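PDB 3N90: thylakoid lumenal 15 kDa protein 1, chloroplastic from Arabidopsis thaliana, which is of unknown function, but folds as a pentapeptide-repeat right-handed quadrilateral beta helix in the chloroplast thylakoid lumen. Local coordinates for residues Gln10-Ser24 / Arg30-Lys44. The protein carries 2 engineered substitutions. Numbering follows the deposited sequence.
Sequences QGVTRGQDLSGKDFS and RQDFKTSILRQANFK. With SO4 (sulfate ion), chain B.
F23 and F33 meet in the interior of the coil: the edge of F33 is turned to the face of F23, with ring centroids 5.5 Å apart and planes at 82°. F43 instead lies nearly parallel to F23 but slid along it, its CD1 3.6 Å from F23 CB. L18 joins this interior, its CB against CD2 of L38 and its CD1 at the rim of the F33 ring. CG is anti to the carbonyl carbon in F23, F33 and F43 alike (chi1 near -70°), but F23 and F43 lie one coil apart and F33 half a coil from each, hence the different ring pairings; Y8 and F53 extend the aromatic core at F23 and F33, respectively.

Buried polar groups border the apolar interior. T13 OG1 gives its proton to D32 O, approaching from above the carbonyl plane, while Q31 NE2 donates to that hydroxyl in a nearly straight bond of 2.9 Å. S36 OG accepts an equally straight bond from Q16 N.

Nearer the solvent, the bent side chain of Q10 reaches across with both ends of its amide: OE1 accepts from D32 N at 2.8 Å, and NE2 donates to R30 O at 2.9 Å. Cut back to an alanine here, the amide would be gone, and D32 N and R30 O would probably lose these partners. The outer side is looser: R14 NH1 and D32 OD2 stay 4.9 Å apart, linked through one water, and I37 lies exposed beside D17.

Between the coils, I37 N bonds to Q16 O and L18 N to I37 O, a single-bridge pattern repeated five residues on by N42 N to K21 O and F23 N to N42 O. Single bridges between coils, type II turns and inward Leu and Phe residues are hallmarks of the pentapeptide-repeat right-handed quadrilateral beta helix.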
loop_
_atom_site.group_PDB
_atom_site.type_symbol
_atom_site.label_atom_id
_atom_site.label_comp_id
_atom_site.label_asym_id
_atom_site.label_seq_id
_atom_site.Cartn_x
_atom_site.Cartn_y
_atom_site.Cartn_z
ATOM N N GLN A 10 -5.194 18.388 -2.057
ATOM C CA GLN A 10 -4.877 17.338 -3.045
ATOM C C GLN A 10 -3.738 17.788 -3.969
ATOM O O GLN A 10 -2.936 16.961 -4.434
ATOM C CB GLN A 10 -6.112 16.952 -3.842
ATOM C CG GLN A 10 -7.261 16.356 -2.996
ATOM C CD GLN A 10 -6.936 14.993 -2.393
ATOM O OE1 GLN A 10 -5.775 14.674 -2.114
ATOM N NE2 GLN A 10 -7.965 14.169 -2.220
ATOM N N GLY A 11 -3.640 19.106 -4.185
ATOM C CA GLY A 11 -2.581 19.658 -5.073
ATOM C C GLY A 11 -1.175 19.501 -4.528
ATOM O O GLY A 11 -0.176 19.608 -5.270
ATOM N N VAL A 12 -1.093 19.226 -3.230
ATOM C CA VAL A 12 0.153 19.076 -2.534
ATOM C C VAL A 12 0.743 17.687 -2.814
ATOM O O VAL A 12 1.959 17.515 -2.850
ATOM C CB VAL A 12 -0.051 19.261 -1.012
ATOM C CG1 VAL A 12 1.175 18.839 -0.227
ATOM C CG2 VAL A 12 -0.507 20.695 -0.680
ATOM N N THR A 13 -0.140 16.709 -3.031
ATOM C CA THR A 13 0.279 15.323 -3.110
ATOM C C THR A 13 0.168 14.721 -4.522
ATOM O O THR A 13 0.829 13.714 -4.830
ATOM C CB THR A 13 -0.489 14.476 -2.064
ATOM O OG1 THR A 13 -1.892 14.629 -2.277
ATOM C CG2 THR A 13 -0.134 14.922 -0.622
ATOM N N ARG A 14 -0.636 15.316 -5.391
ATOM C CA ARG A 14 -0.873 14.701 -6.692
ATOM C C ARG A 14 0.185 15.104 -7.742
ATOM O O ARG A 14 0.433 16.307 -7.935
ATOM C CB ARG A 14 -2.305 14.978 -7.166
ATOM C CG ARG A 14 -2.503 16.366 -7.682
ATOM C CD ARG A 14 -3.959 16.708 -7.941
ATOM N NE ARG A 14 -4.117 18.169 -7.987
ATOM C CZ ARG A 14 -5.266 18.816 -7.793
ATOM N NH1 ARG A 14 -6.385 18.137 -7.536
ATOM N NH2 ARG A 14 -5.295 20.144 -7.852
ATOM N N GLY A 15 0.770 14.116 -8.424
ATOM C CA GLY A 15 1.751 14.357 -9.495
ATOM C C GLY A 15 2.945 15.154 -8.977
ATOM O O GLY A 15 3.426 16.102 -9.640
ATOM N N GLN A 16 3.396 14.790 -7.780
ATOM C CA GLN A 16 4.526 15.478 -7.141
ATOM C C GLN A 16 5.689 14.535 -6.875
ATOM O O GLN A 16 5.498 13.322 -6.740
ATOM C CB GLN A 16 4.064 16.095 -5.829
ATOM C CG GLN A 16 3.036 17.216 -6.013
ATOM C CD GLN A 16 3.585 18.402 -6.770
ATOM O OE1 GLN A 16 4.751 18.753 -6.637
ATOM N NE2 GLN A 16 2.744 19.026 -7.567
ATOM N N ASP A 17 6.901 15.094 -6.789
ATOM C CA ASP A 17 8.037 14.308 -6.342
ATOM C C ASP A 17 8.143 14.432 -4.837
ATOM O O ASP A 17 8.546 15.483 -4.325
ATOM C CB ASP A 17 9.333 14.778 -7.025
ATOM C CG ASP A 17 10.535 13.900 -6.655
ATOM O OD1 ASP A 17 10.436 13.077 -5.709
ATOM O OD2 ASP A 17 11.575 13.994 -7.343
ATOM N N LEU A 18 7.747 13.363 -4.139
ATOM C CA LEU A 18 7.705 13.308 -2.701
ATOM C C LEU A 18 8.608 12.194 -2.198
ATOM O O LEU A 18 8.378 11.610 -1.136
ATOM C CB LEU A 18 6.246 13.076 -2.228
ATOM C CG LEU A 18 5.265 14.193 -2.591
ATOM C CD1 LEU A 18 3.844 13.802 -2.143
ATOM C CD2 LEU A 18 5.681 15.510 -1.960
ATOM N N SER A 19 9.676 11.910 -2.938
ATOM C CA SER A 19 10.617 10.899 -2.477
ATOM C C SER A 19 11.145 11.276 -1.069
ATOM O O SER A 19 11.391 12.465 -0.781
ATOM C CB SER A 19 11.804 10.743 -3.424
ATOM O OG SER A 19 11.423 10.639 -4.777
ATOM N N GLY A 20 11.267 10.265 -0.213
ATOM C CA GLY A 20 11.873 10.388 1.105
ATOM C C GLY A 20 11.066 11.220 2.077
ATOM O O GLY A 20 11.581 11.568 3.145
ATOM N N LYS A 21 9.808 11.538 1.745
ATOM C CA LYS A 21 9.011 12.384 2.625
ATOM C C LYS A 21 8.361 11.582 3.748
ATOM O O LYS A 21 8.045 10.379 3.584
ATOM C CB LYS A 21 7.992 13.233 1.868
ATOM C CG LYS A 21 8.576 14.171 0.791
ATOM C CD LYS A 21 9.739 14.996 1.327
ATOM C CE LYS A 21 9.950 16.287 0.558
ATOM N NZ LYS A 21 10.757 17.223 1.426
ATOM N N ASP A 22 8.195 12.230 4.902
ATOM C CA ASP A 22 7.686 11.520 6.074
ATOM C C ASP A 22 6.221 11.831 6.344
ATOM O O ASP A 22 5.863 12.918 6.777
ATOM C CB ASP A 22 8.584 11.768 7.310
ATOM C CG ASP A 22 8.267 10.831 8.472
ATOM O OD1 ASP A 22 7.146 10.276 8.529
ATOM O OD2 ASP A 22 9.153 10.645 9.349
ATOM N N PHE A 23 5.361 10.856 6.033
ATOM C CA PHE A 23 3.942 10.950 6.283
ATOM C C PHE A 23 3.493 9.997 7.415
ATOM O O PHE A 23 2.306 9.729 7.550
ATOM C CB PHE A 23 3.171 10.569 5.014
ATOM C CG PHE A 23 3.277 11.576 3.889
ATOM C CD1 PHE A 23 2.468 12.720 3.878
ATOM C CD2 PHE A 23 4.198 11.393 2.845
ATOM C CE1 PHE A 23 2.551 13.674 2.819
ATOM C CE2 PHE A 23 4.302 12.337 1.811
ATOM C CZ PHE A 23 3.456 13.470 1.789
ATOM N N SER A 24 4.436 9.498 8.202
ATOM C CA SER A 24 4.135 8.443 9.187
ATOM C C SER A 24 3.069 8.918 10.182
ATOM O O SER A 24 3.103 10.064 10.644
ATOM C CB SER A 24 5.413 7.994 9.901
ATOM O OG SER A 24 6.042 9.121 10.483
ATOM N N ARG A 30 -8.358 9.215 1.630
ATOM C CA ARG A 30 -8.661 9.642 0.272
ATOM C C ARG A 30 -7.704 10.718 -0.293
ATOM O O ARG A 30 -8.039 11.401 -1.231
ATOM C CB ARG A 30 -10.139 10.070 0.145
ATOM C CG ARG A 30 -11.070 8.843 0.350
ATOM C CD ARG A 30 -12.509 9.313 0.460
ATOM N NE ARG A 30 -13.450 8.188 0.543
ATOM C CZ ARG A 30 -14.599 8.216 1.203
ATOM N NH1 ARG A 30 -14.939 9.292 1.908
ATOM N NH2 ARG A 30 -15.398 7.146 1.180
ATOM N N GLN A 31 -6.504 10.764 0.278
ATOM C CA GLN A 31 -5.420 11.580 -0.278
ATOM C C GLN A 31 -5.093 11.115 -1.709
ATOM O O GLN A 31 -5.048 9.888 -2.002
ATOM C CB GLN A 31 -4.187 11.474 0.595
ATOM C CG GLN A 31 -3.232 12.665 0.395
ATOM C CD GLN A 31 -3.820 13.988 0.858
ATOM O OE1 GLN A 31 -4.545 14.037 1.874
ATOM N NE2 GLN A 31 -3.507 15.079 0.128
ATOM N N ASP A 32 -4.870 12.094 -2.598
ATOM C CA ASP A 32 -4.602 11.839 -4.011
ATOM C C ASP A 32 -3.068 11.864 -4.233
ATOM O O ASP A 32 -2.462 12.917 -4.304
ATOM C CB ASP A 32 -5.279 12.901 -4.909
ATOM C CG ASP A 32 -5.206 12.555 -6.400
ATOM O OD1 ASP A 32 -4.523 11.561 -6.787
ATOM O OD2 ASP A 32 -5.851 13.259 -7.219
ATOM N N PHE A 33 -2.459 10.694 -4.307
ATOM C CA PHE A 33 -1.049 10.581 -4.698
ATOM C C PHE A 33 -0.913 10.017 -6.118
ATOM O O PHE A 33 0.128 9.405 -6.443
ATOM C CB PHE A 33 -0.297 9.629 -3.755
ATOM C CG PHE A 33 -0.151 10.139 -2.380
ATOM C CD1 PHE A 33 0.856 11.049 -2.056
ATOM C CD2 PHE A 33 -0.987 9.679 -1.375
ATOM C CE1 PHE A 33 1.002 11.488 -0.729
ATOM C CE2 PHE A 33 -0.859 10.141 -0.058
ATOM C CZ PHE A 33 0.123 11.026 0.275
ATOM N N LYS A 34 -1.925 10.204 -6.970
ATOM C CA LYS A 34 -1.826 9.714 -8.348
ATOM C C LYS A 34 -0.563 10.243 -9.037
ATOM O O LYS A 34 -0.293 11.445 -8.982
ATOM C CB LYS A 34 -3.056 10.144 -9.161
ATOM C CG LYS A 34 -2.971 9.748 -10.617
ATOM C CD LYS A 34 -4.391 9.908 -11.201
ATOM C CE LYS A 34 -4.370 9.700 -12.687
ATOM N NZ LYS A 34 -5.545 10.285 -13.419
ATOM N N THR A 35 0.171 9.321 -9.647
ATOM C CA THR A 35 1.385 9.567 -10.439
ATOM C C THR A 35 2.395 10.438 -9.667
ATOM O O THR A 35 3.128 11.254 -10.268
ATOM C CB THR A 35 1.069 10.014 -11.922
ATOM O OG1 THR A 35 2.251 9.983 -12.743
ATOM C CG2 THR A 35 0.375 11.408 -12.024
ATOM N N SER A 36 2.432 10.256 -8.345
ATOM C CA SER A 36 3.524 10.855 -7.579
ATOM C C SER A 36 4.712 9.915 -7.427
ATOM O O SER A 36 4.594 8.690 -7.556
ATOM C CB SER A 36 3.046 11.326 -6.229
ATOM O OG SER A 36 2.232 12.453 -6.435
ATOM N N ILE A 37 5.886 10.511 -7.143
ATOM C CA ILE A 37 7.064 9.727 -6.816
ATOM C C ILE A 37 7.183 9.701 -5.299
ATOM O O ILE A 37 7.218 10.748 -4.635
ATOM C CB ILE A 37 8.369 10.335 -7.423
ATOM C CG1 ILE A 37 8.234 10.570 -8.924
ATOM C CG2 ILE A 37 9.524 9.378 -7.119
ATOM C CD1 ILE A 37 9.513 11.227 -9.531
ATOM N N LEU A 38 7.171 8.497 -4.749
ATOM C CA LEU A 38 7.141 8.269 -3.311
ATOM C C LEU A 38 8.229 7.292 -2.868
ATOM O O LEU A 38 8.035 6.516 -1.910
ATOM C CB LEU A 38 5.738 7.804 -2.854
ATOM C CG LEU A 38 4.698 8.930 -2.865
ATOM C CD1 LEU A 38 3.292 8.317 -2.934
ATOM C CD2 LEU A 38 4.859 9.789 -1.638
ATOM N N ARG A 39 9.353 7.277 -3.611
ATOM C CA ARG A 39 10.429 6.367 -3.279
ATOM C C ARG A 39 10.936 6.693 -1.890
ATOM O O ARG A 39 11.151 7.880 -1.546
ATOM C CB ARG A 39 11.605 6.472 -4.256
ATOM C CG ARG A 39 11.314 6.145 -5.647
ATOM C CD ARG A 39 12.690 5.899 -6.337
ATOM N NE ARG A 39 12.298 5.054 -7.396
ATOM C CZ ARG A 39 12.886 4.013 -7.910
ATOM N NH1 ARG A 39 14.098 3.522 -7.562
ATOM N NH2 ARG A 39 12.173 3.458 -8.840
ATOM N N GLN A 40 11.096 5.634 -1.107
ATOM C CA GLN A 40 11.520 5.716 0.298
ATOM C C GLN A 40 10.637 6.566 1.209
ATOM O O GLN A 40 11.091 7.005 2.269
ATOM C CB GLN A 40 12.957 6.256 0.383
ATOM C CG GLN A 40 13.987 5.419 -0.310
ATOM C CD GLN A 40 14.157 5.704 -1.801
ATOM O OE1 GLN A 40 14.227 6.864 -2.243
ATOM N NE2 GLN A 40 14.255 4.635 -2.583
ATOM N N ALA A 41 9.393 6.835 0.804
ATOM C CA ALA A 41 8.506 7.658 1.616
ATOM C C ALA A 41 8.115 6.847 2.832
ATOM O O ALA A 41 8.067 5.626 2.766
ATOM C CB ALA A 41 7.254 8.081 0.853
ATOM N N ASN A 42 7.816 7.542 3.923
ATOM C CA ASN A 42 7.397 6.913 5.165
ATOM C C ASN A 42 5.905 7.103 5.419
ATOM O O ASN A 42 5.447 8.211 5.726
ATOM C CB ASN A 42 8.188 7.523 6.331
ATOM C CG ASN A 42 8.025 6.741 7.636
ATOM O OD1 ASN A 42 7.263 5.784 7.720
ATOM N ND2 ASN A 42 8.753 7.181 8.666
ATOM N N PHE A 43 5.131 6.030 5.233
ATOM C CA PHE A 43 3.699 6.031 5.585
ATOM C C PHE A 43 3.400 5.102 6.758
ATOM O O PHE A 43 2.288 4.625 6.880
ATOM C CB PHE A 43 2.810 5.583 4.404
ATOM C CG PHE A 43 2.795 6.553 3.221
ATOM C CD1 PHE A 43 1.956 7.668 3.233
ATOM C CD2 PHE A 43 3.626 6.352 2.126
ATOM C CE1 PHE A 43 1.895 8.562 2.168
ATOM C CE2 PHE A 43 3.599 7.269 1.032
ATOM C CZ PHE A 43 2.725 8.378 1.075
ATOM N N LYS A 44 4.388 4.821 7.601
ATOM C CA LYS A 44 4.158 3.825 8.663
ATOM C C LYS A 44 2.987 4.240 9.542
ATOM O O LYS A 44 2.952 5.373 10.017
ATOM C CB LYS A 44 5.423 3.628 9.508
ATOM C CG LYS A 44 5.230 2.633 10.662
ATOM C CD LYS A 44 6.578 2.223 11.242
ATOM C CE LYS A 44 6.397 1.040 12.182
ATOM N NZ LYS A 44 7.699 0.515 12.638
HETATM S S SO4 B . -8.874 18.824 0.107
HETATM O O1 SO4 B . -8.348 19.299 -1.174
HETATM O O2 SO4 B . -9.708 19.840 0.751
HETATM O O3 SO4 B . -7.737 18.591 1.019
HETATM O O4 SO4 B . -9.648 17.619 -0.079
HETATM O O HOH W 1 -7.193 15.622 -6.888
#